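RNase III (Scheffersomyces stipitis, PDB 7DEY) probably cleaves double-stranded RNA, including stem-loops, endonucleolytically to leave 5'-phosphomonoesters, as a yeast Dicer; this fragment holds its ribonuclease III domain and a double-stranded RNA-binding motif. Local coordinates at residues 43-48 with 119-124; 51-56 with 75-79. All coordinates share one frame. Residues are numbered along the deposited sequence.

Interaction 1: residues 43-48 with 119-124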
# COMPACT_ATOMS: atom_id res chain seq x y z
N LEU C 43 3.91 -24.98 -0.14
CA LEU C 43 4.01 -23.85 0.77
C LEU C 43 3.48 -22.57 0.13
O LEU C 43 2.77 -21.80 0.80
CB LEU C 43 5.45 -23.68 1.25
CG LEU C 43 5.93 -24.86 2.11
CD1 LEU C 43 7.46 -24.97 2.25
CD2 LEU C 43 5.29 -24.82 3.48
N GLU C 44 3.76 -22.33 -1.16
CA GLU C 44 3.11 -21.23 -1.86
C GLU C 44 1.59 -21.32 -1.75
O GLU C 44 0.91 -20.30 -1.65
CB GLU C 44 3.50 -21.20 -3.34
CG GLU C 44 3.06 -19.92 -4.12
CD GLU C 44 1.55 -19.87 -4.52
OE1 GLU C 44 1.02 -18.75 -4.73
OE2 GLU C 44 0.89 -20.93 -4.64
N PHE C 45 1.06 -22.54 -1.77
CA PHE C 45 -0.39 -22.78 -1.79
C PHE C 45 -0.98 -22.55 -0.42
O PHE C 45 -2.01 -21.88 -0.27
CB PHE C 45 -0.64 -24.20 -2.32
CG PHE C 45 -1.99 -24.78 -1.98
CD1 PHE C 45 -3.04 -24.72 -2.91
CD2 PHE C 45 -2.19 -25.49 -0.78
CE1 PHE C 45 -4.27 -25.29 -2.63
CE2 PHE C 45 -3.43 -26.06 -0.48
CZ PHE C 45 -4.47 -25.95 -1.41
N LEU C 46 -0.31 -23.08 0.61
CA LEU C 46 -0.74 -22.89 1.98
C LEU C 46 -0.54 -21.45 2.41
O LEU C 46 -1.42 -20.86 3.05
CB LEU C 46 0.03 -23.84 2.89
CG LEU C 46 -0.34 -23.84 4.36
CD1 LEU C 46 -1.84 -23.89 4.45
CD2 LEU C 46 0.33 -25.02 5.11
N GLY C 47 0.60 -20.86 2.06
CA GLY C 47 0.83 -19.47 2.42
C GLY C 47 -0.25 -18.56 1.86
O GLY C 47 -0.88 -17.80 2.60
N ASP C 48 -0.50 -18.66 0.55
CA ASP C 48 -1.56 -17.91 -0.09
C ASP C 48 -2.86 -17.97 0.73
O ASP C 48 -3.46 -16.93 1.04
CB ASP C 48 -1.77 -18.46 -1.51
CG ASP C 48 -2.23 -17.40 -2.49
OD1 ASP C 48 -3.23 -16.70 -2.21
OD2 ASP C 48 -1.60 -17.27 -3.56
N GLU C 119 4.61 -15.65 0.08
CA GLU C 119 3.52 -16.57 0.35
C GLU C 119 4.06 -17.91 0.83
O GLU C 119 3.61 -18.43 1.86
CB GLU C 119 2.64 -16.73 -0.89
CG GLU C 119 1.77 -15.50 -1.11
CD GLU C 119 0.82 -15.63 -2.28
OE1 GLU C 119 -0.23 -14.95 -2.26
OE2 GLU C 119 1.12 -16.41 -3.23
N ALA C 120 5.06 -18.45 0.14
CA ALA C 120 5.71 -19.67 0.63
C ALA C 120 6.19 -19.51 2.07
O ALA C 120 5.99 -20.40 2.91
CB ALA C 120 6.87 -20.05 -0.28
N TYR C 121 6.81 -18.37 2.37
CA TYR C 121 7.35 -18.15 3.71
C TYR C 121 6.26 -18.28 4.77
O TYR C 121 6.36 -19.10 5.69
CB TYR C 121 8.02 -16.78 3.77
CG TYR C 121 8.85 -16.56 5.00
CD1 TYR C 121 10.15 -17.03 5.08
CD2 TYR C 121 8.33 -15.88 6.09
CE1 TYR C 121 10.91 -16.83 6.20
CE2 TYR C 121 9.07 -15.68 7.21
CZ TYR C 121 10.36 -16.15 7.27
OH TYR C 121 11.10 -15.93 8.42
N ILE C 122 5.19 -17.49 4.64
CA ILE C 122 4.03 -17.64 5.51
C ILE C 122 3.58 -19.10 5.56
O ILE C 122 3.22 -19.63 6.62
CB ILE C 122 2.89 -16.73 5.04
CG1 ILE C 122 3.04 -15.34 5.64
CG2 ILE C 122 1.51 -17.32 5.41
CD1 ILE C 122 2.03 -14.35 5.06
N GLY C 123 3.58 -19.76 4.40
CA GLY C 123 3.30 -21.19 4.38
C GLY C 123 4.21 -21.99 5.29
O GLY C 123 3.79 -22.99 5.88
N ALA C 124 5.47 -21.54 5.44
CA ALA C 124 6.41 -22.23 6.33
C ALA C 124 6.12 -21.93 7.79
O ALA C 124 6.02 -22.85 8.61
CB ALA C 124 7.85 -21.86 6.00

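Interaction 2: residues 51-56 with 75-79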
# COMPACT_ATOMS: atom_id res chain seq x y z
N LEU C 51 -2.55 -16.48 4.23
CA LEU C 51 -2.42 -15.03 4.13
C LEU C 51 -3.74 -14.38 3.76
O LEU C 51 -4.05 -13.28 4.25
CB LEU C 51 -1.33 -14.68 3.11
CG LEU C 51 -1.11 -13.17 2.87
CD1 LEU C 51 -0.85 -12.43 4.18
CD2 LEU C 51 -0.03 -12.89 1.84
N ASN C 52 -4.57 -15.05 2.96
CA ASN C 52 -5.82 -14.40 2.59
C ASN C 52 -6.89 -14.54 3.65
O ASN C 52 -7.68 -13.61 3.86
CB ASN C 52 -6.29 -14.92 1.24
CG ASN C 52 -5.47 -14.33 0.12
OD1 ASN C 52 -4.24 -14.50 0.07
ND2 ASN C 52 -6.12 -13.56 -0.74
N ASN C 53 -6.91 -15.64 4.37
CA ASN C 53 -7.81 -15.72 5.51
C ASN C 53 -7.39 -14.75 6.60
O ASN C 53 -8.21 -13.97 7.10
CB ASN C 53 -7.86 -17.14 6.04
CG ASN C 53 -8.79 -17.26 7.18
OD1 ASN C 53 -10.00 -17.24 7.00
ND2 ASN C 53 -8.25 -17.34 8.38
N LEU C 54 -6.11 -14.76 6.99
CA LEU C 54 -5.65 -13.88 8.07
C LEU C 54 -6.00 -12.43 7.76
O LEU C 54 -6.61 -11.74 8.57
CB LEU C 54 -4.15 -14.07 8.29
CG LEU C 54 -3.69 -15.42 8.86
CD1 LEU C 54 -2.22 -15.40 9.21
CD2 LEU C 54 -4.52 -15.88 10.07
N VAL C 55 -5.66 -11.96 6.56
CA VAL C 55 -5.94 -10.59 6.19
C VAL C 55 -7.44 -10.32 6.19
O VAL C 55 -7.88 -9.21 6.52
CB VAL C 55 -5.31 -10.28 4.82
CG1 VAL C 55 -5.85 -8.94 4.22
CG2 VAL C 55 -3.78 -10.26 4.93
N THR C 56 -8.26 -11.32 5.82
CA THR C 56 -9.72 -11.14 5.86
C THR C 56 -10.20 -10.86 7.28
O THR C 56 -10.94 -9.89 7.53
CB THR C 56 -10.46 -12.36 5.31
OG1 THR C 56 -10.19 -12.52 3.91
CG2 THR C 56 -11.94 -12.17 5.53
N ARG C 75 -8.97 -6.17 0.50
CA ARG C 75 -8.20 -7.40 0.61
C ARG C 75 -7.33 -7.61 -0.63
O ARG C 75 -6.14 -7.93 -0.50
CB ARG C 75 -9.11 -8.60 0.84
CG ARG C 75 -8.29 -9.86 1.11
CD ARG C 75 -9.12 -11.13 1.09
NE ARG C 75 -10.15 -11.09 0.08
CZ ARG C 75 -11.25 -11.83 0.10
NH1 ARG C 75 -11.48 -12.68 1.10
NH2 ARG C 75 -12.13 -11.70 -0.89
N SER C 76 -7.90 -7.39 -1.82
CA SER C 76 -7.10 -7.55 -3.02
C SER C 76 -5.91 -6.59 -3.02
O SER C 76 -4.84 -6.93 -3.54
CB SER C 76 -7.98 -7.37 -4.25
OG SER C 76 -7.91 -6.05 -4.73
N GLN C 77 -6.07 -5.42 -2.39
CA GLN C 77 -4.99 -4.45 -2.34
C GLN C 77 -3.87 -4.88 -1.39
O GLN C 77 -2.70 -4.62 -1.68
CB GLN C 77 -5.55 -3.09 -1.96
CG GLN C 77 -6.36 -2.44 -3.08
CD GLN C 77 -5.52 -2.03 -4.27
OE1 GLN C 77 -4.81 -1.01 -4.22
NE2 GLN C 77 -5.58 -2.80 -5.36
N LEU C 78 -4.19 -5.55 -0.26
CA LEU C 78 -3.13 -5.96 0.67
C LEU C 78 -2.54 -7.34 0.40
O LEU C 78 -1.45 -7.63 0.91
CB LEU C 78 -3.62 -5.91 2.11
CG LEU C 78 -4.55 -4.74 2.48
CD1 LEU C 78 -5.36 -5.09 3.72
CD2 LEU C 78 -3.81 -3.43 2.70
N ILE C 79 -3.19 -8.22 -0.37
CA ILE C 79 -2.56 -9.49 -0.73
C ILE C 79 -1.83 -9.44 -2.06
O ILE C 79 -1.36 -10.49 -2.53
CB ILE C 79 -3.54 -10.70 -0.79
CG1 ILE C 79 -4.76 -10.39 -1.67
CG2 ILE C 79 -3.90 -11.24 0.59
CD1 ILE C 79 -4.67 -10.93 -3.07

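Interaction 1: residues 43-48 with 119-124
Residues 43-48 and 119-124 cross almost at right angles (83°), with short-segment axes only 6.4 Å apart. The absence of side chains at Gly47 and Gly123 permits this approach: an ideal CB on Gly47 would clash with Glu119 O and Gly123 N, one on Gly123 with Leu43 O. Backbone therefore meets backbone, with Gly47 CA 3.6 Å from Gly123 CA and pointing a CA-H at Glu119 O (3.0 Å, 167° at the hydrogen). Apolar packing pairs Leu43 CB with Ala120 CB (4.2 Å), while methyl Leu43 CD2 makes van der Waals contact with the carbonyl Gly123 O (3.4 Å). Along another edge, carboxylates crowd together, with Glu44 OE1 2.8 Å and Asp48 OD2 2.9 Å from Glu119 OE2; Asp116 adds a further acid. Charge offset by a shared proton or metal ion is implied, consistent with this family's acidic, metal-binding active site, whose signature sequence includes Glu44 and Asp48. Helix 11-18 packs beside the crossing through Arg16 on Leu43 and Val17 on Ala124, while Ile122 reaches Val50 and Leu51 of helix 42-62.

Interaction 2: residues 51-56 with 75-79
The apolar centre is formed by Leu51 and Val55 meeting Leu78 and Ile79, where helices 42-62 and 68-78 of the all-helical RNase III domain form a helical hairpin. Antiparallel pairing follows from the register: Asn52 faces Ile79 with CA atoms 6.8 Å apart, and Thr56 faces Arg75 at 6.6 Å. Val55 CG1 packs on Leu78 CD1 at 3.9 Å, and Leu51 CG on Ile79 CG2 at 4.1 Å. Ile79, with 74 Å² covered, gives the largest share of the 330 Å² buried between the segments. The apolar layer extends beyond them, since Leu51 also touches Leu140 and Leu78 reaches Leu148 and Phe151 of helix 145-156. On the far side of residues 75-79, Gln77 O accepts a hydrogen bond from His82 of the second subunit, placing this helix end beside the dimer interface. Towards the polar edge, the aliphatic part of Arg75 continues the packing, its CG 4.1 Å from Val55 CG1. Its guanidinium then meets Thr56 edge-on: Arg75 NH1 donates to Thr56 OG1 (3.1 Å, 152°), while Thr56 OG1 itself donates to Asn52 O, one turn earlier, at 2.7 Å.

In the fold
From the N terminus the chain passes through helix 11-18 and, after a gap in the model at 21-36, enters helix 42-62, which supplies the first segment of both contacts. Interaction 2 closes first, when helix 68-78 returns after an 18-residue interval. Interaction 1 waits for helix 113-128, after 70 intervening residues, so the smaller loop lies wholly within the larger. Their centres are 13 Å apart, and they meet directly where Ile122 CD1 packs on Leu51 CD1 at 3.6 Å. Helix 42-62 is thus joined near its start to helix 113-128 and farther along to helix 68-78, connecting the acidic cluster with the side of the ribonuclease domain that meets the second subunit.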